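Local coordinates for protein GH61E (Thielavia terrestris, PDB 3EJA) that probably cleaves cellulose and related polysaccharides oxidatively, as a copper-dependent lytic polysaccharide monooxygenase of family AA9, at residues A[66-71]-A[140-145]. Residues are numbered along the deposited sequence; the frame is centred on the assembly and turned at random.
Sequences VYHPGP and GLHVAQ. With MG (magnesium ion), chain F; SO4 (sulfate ion), chain I.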
ATOM      1  N   VAL A  66       1.607  13.567   0.053  1.00 16.57           N
ATOM      2  CA  VAL A  66       0.297  13.115   0.535  1.00 16.24           C
ATOM      3  C   VAL A  66      -0.405  14.274   1.246  1.00 16.37           C
ATOM      4  O   VAL A  66       0.108  14.781   2.249  1.00 16.28           O
ATOM      5  CB  VAL A  66       0.450  11.896   1.500  1.00 16.62           C
ATOM      6  CG1 VAL A  66      -0.867  11.571   2.187  1.00 16.52           C
ATOM      7  CG2 VAL A  66       0.993  10.661   0.748  1.00 16.80           C
ATOM      8  N   TYR A  67      -1.557  14.701   0.734  1.00 16.02           N
ATOM      9  CA  TYR A  67      -2.237  15.871   1.313  1.00 16.04           C
ATOM     10  C   TYR A  67      -3.703  15.691   1.731  1.00 15.40           C
ATOM     11  O   TYR A  67      -4.262  16.589   2.368  1.00 15.39           O
ATOM     12  CB  TYR A  67      -2.071  17.124   0.432  1.00 16.46           C
ATOM     13  CG  TYR A  67      -2.712  17.070  -0.936  1.00 17.32           C
ATOM     14  CD1 TYR A  67      -4.054  17.425  -1.125  1.00 17.66           C
ATOM     15  CD2 TYR A  67      -1.962  16.707  -2.058  1.00 17.79           C
ATOM     16  CE1 TYR A  67      -4.634  17.388  -2.381  1.00 18.32           C
ATOM     17  CE2 TYR A  67      -2.532  16.668  -3.320  1.00 18.11           C
ATOM     18  CZ  TYR A  67      -3.863  17.009  -3.475  1.00 18.32           C
ATOM     19  OH  TYR A  67      -4.425  16.980  -4.723  1.00 18.63           O
ATOM     20  N   HIS A  68      -4.325  14.568   1.374  1.00 14.21           N
ATOM     21  CA  HIS A  68      -5.664  14.259   1.893  1.00 13.34           C
ATOM     22  C   HIS A  68      -5.519  13.539   3.232  1.00 12.71           C
ATOM     23  O   HIS A  68      -4.594  12.737   3.408  1.00 12.54           O
ATOM     24  CB  HIS A  68      -6.478  13.388   0.931  1.00 12.95           C
ATOM     25  CG  HIS A  68      -6.752  14.030  -0.392  1.00 13.54           C
ATOM     26  ND1 HIS A  68      -7.403  15.241  -0.517  1.00 13.35           N
ATOM     27  CD2 HIS A  68      -6.493  13.606  -1.651  1.00 12.52           C
ATOM     28  CE1 HIS A  68      -7.523  15.538  -1.799  1.00 13.64           C
ATOM     29  NE2 HIS A  68      -6.978  14.564  -2.507  1.00 13.83           N
ATOM     30  N   PRO A  69      -6.432  13.818   4.184  1.00 12.27           N
ATOM     31  CA  PRO A  69      -6.375  13.139   5.478  1.00 11.75           C
ATOM     32  C   PRO A  69      -6.694  11.657   5.296  1.00 11.26           C
ATOM     33  O   PRO A  69      -7.589  11.306   4.530  1.00 11.50           O
ATOM     34  CB  PRO A  69      -7.484  13.825   6.284  1.00 11.68           C
ATOM     35  CG  PRO A  69      -8.427  14.361   5.254  1.00 12.10           C
ATOM     36  CD  PRO A  69      -7.564  14.762   4.105  1.00 12.03           C
ATOM     37  N   GLY A  70      -5.950  10.801   5.979  1.00 11.17           N
ATOM     38  CA  GLY A  70      -6.200   9.359   5.925  1.00 11.08           C
ATOM     39  C   GLY A  70      -4.924   8.564   6.113  1.00 10.78           C
ATOM     40  O   GLY A  70      -3.822   9.138   6.075  1.00 11.11           O
ATOM     41  N   PRO A  71      -5.060   7.241   6.341  1.00 10.76           N
ATOM     42  CA  PRO A  71      -3.921   6.383   6.654  1.00 10.75           C
ATOM     43  C   PRO A  71      -3.064   5.995   5.442  1.00 11.01           C
ATOM     44  O   PRO A  71      -3.573   5.889   4.316  1.00 10.77           O
ATOM     45  CB  PRO A  71      -4.588   5.120   7.212  1.00 10.95           C
ATOM     46  CG  PRO A  71      -5.888   5.046   6.470  1.00 10.51           C
ATOM     47  CD  PRO A  71      -6.329   6.479   6.310  1.00 10.62           C
ATOM     48  N   GLY A 140      -7.527   8.477   1.104  1.00  9.71           N
ATOM     49  CA  GLY A 140      -8.083   9.816   1.332  1.00  9.86           C
ATOM     50  C   GLY A 140      -9.500   9.703   1.856  1.00  9.74           C
ATOM     51  O   GLY A 140     -10.366   9.108   1.191  1.00  9.91           O
ATOM     52  N   LEU A 141      -9.728  10.263   3.042  1.00  9.46           N
ATOM     53  CA  LEU A 141     -11.025  10.141   3.739  1.00  9.57           C
ATOM     54  C   LEU A 141     -11.867  11.435   3.798  1.00  9.97           C
ATOM     55  O   LEU A 141     -12.893  11.498   4.501  1.00  9.69           O
ATOM     56  CB  LEU A 141     -10.797   9.586   5.153  1.00  9.64           C
ATOM     57  CG  LEU A 141     -10.145   8.205   5.288  1.00  9.60           C
ATOM     58  CD1 LEU A 141      -9.910   7.870   6.764  1.00  9.48           C
ATOM     59  CD2 LEU A 141     -11.010   7.125   4.620  1.00  9.68           C
ATOM     60  N   HIS A 142     -11.440  12.453   3.048  1.00 10.14           N
ATOM     61  CA  HIS A 142     -12.070  13.786   3.076  1.00 10.51           C
ATOM     62  C   HIS A 142     -13.512  13.829   2.543  1.00 10.39           C
ATOM     63  O   HIS A 142     -14.277  14.734   2.886  1.00 10.50           O
ATOM     64  CB  HIS A 142     -11.195  14.810   2.331  1.00 10.38           C
ATOM     65  CG  HIS A 142     -10.849  14.400   0.934  1.00 11.24           C
ATOM     66  ND1 HIS A 142     -10.027  13.329   0.656  1.00 11.75           N
ATOM     67  CD2 HIS A 142     -11.213  14.916  -0.264  1.00 12.11           C
ATOM     68  CE1 HIS A 142      -9.912  13.197  -0.652  1.00 12.18           C
ATOM     69  NE2 HIS A 142     -10.617  14.150  -1.233  1.00 11.29           N
ATOM     70  N   VAL A 143     -13.883  12.864   1.704  1.00 10.33           N
ATOM     71  CA  VAL A 143     -15.278  12.706   1.280  1.00 10.31           C
ATOM     72  C   VAL A 143     -15.777  11.259   1.467  1.00 10.26           C
ATOM     73  O   VAL A 143     -16.615  10.770   0.696  1.00 10.04           O
ATOM     74  CB  VAL A 143     -15.514  13.209  -0.186  1.00 10.32           C
ATOM     75  CG1 VAL A 143     -15.333  14.740  -0.282  1.00 10.67           C
ATOM     76  CG2 VAL A 143     -14.599  12.477  -1.194  1.00 10.80           C
ATOM     77  N   ALA A 144     -15.276  10.594   2.503  1.00 10.10           N
ATOM     78  CA  ALA A 144     -15.537   9.162   2.707  1.00 10.33           C
ATOM     79  C   ALA A 144     -16.787   8.851   3.535  1.00 10.52           C
ATOM     80  O   ALA A 144     -17.038   7.688   3.863  1.00 10.45           O
ATOM     81  CB  ALA A 144     -14.308   8.477   3.309  1.00  9.96           C
ATOM     82  N   GLN A 145     -17.585   9.871   3.853  1.00 11.09           N
ATOM     83  CA  GLN A 145     -18.799   9.659   4.662  1.00 11.74           C
ATOM     84  C   GLN A 145     -19.911   8.923   3.902  1.00 12.36           C
ATOM     85  O   GLN A 145     -20.887   8.464   4.501  1.00 12.45           O
ATOM     86  CB  GLN A 145     -19.320  10.984   5.252  1.00 11.67           C
ATOM     87  CG  GLN A 145     -20.090  11.882   4.273  1.00 11.67           C
ATOM     88  CD  GLN A 145     -19.233  12.443   3.143  1.00 11.66           C
ATOM     89  OE1 GLN A 145     -18.044  12.742   3.326  1.00 12.38           O
ATOM     90  NE2 GLN A 145     -19.843  12.619   1.976  1.00 11.98           N
TER
HETATM   91 MG    MG F 701      -6.912  14.325  -4.604  1.00 10.79          MG
HETATM   92  S   SO4 I4851     -12.037  15.567  -4.416  0.50 31.02           S
HETATM   93  O1  SO4 I4851     -12.871  14.375  -4.297  0.50 30.46           O
HETATM   94  O2  SO4 I4851     -12.760  16.705  -3.858  0.50 30.34           O
HETATM   95  O3  SO4 I4851     -10.775  15.360  -3.714  0.50 30.40           O
HETATM   96  O4  SO4 I4851     -11.756  15.824  -5.827  0.50 30.98           O
HETATM   97  O   HOH W   1      -7.067  16.496  -4.846  1.00 28.77           O
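His-142 carries CG between its backbone N and carbonyl carbon (chi1 54°), and His-68 carries CG beside its N (chi1 -62°); these torsions bring the two imidazoles together. The rings form an offset stack, centroids 3.8 Å apart and planes at 9°, with His-142 CE1 over the centre of the His-68 ring and 3.2 Å from His-68 ND1. Tyr-67 CE1 lies over the opposite face, near the rim. His-68 NE2 binds the magnesium ion at 2.1 Å, forming with His-1 the histidine brace of AA9 enzymes; Tyr-153 and a water that also meets Tyr-67 OH complete the site. His-142 NE2 donates a hydrogen bond of 2.8 Å to O3 of a sulfate ion, probably from the crystallisation liquor, that Gln-151 also binds. Behind the rings, Leu-141 N donates to Pro-69 O (2.8 Å), joining the loops before strand 72-78 and after strand 130-140; Leu-141 CD1 packs on Pro-71 CD at 3.9 Å. An alanine in place of His-142 would take the stacking partner from the His-68 ring, probably leaving it freer to turn and the sulfate short of one donor. In the active enzyme copper probably takes the metal site, and the N-H of second-shell His-142 probably faces dioxygen bound beside it.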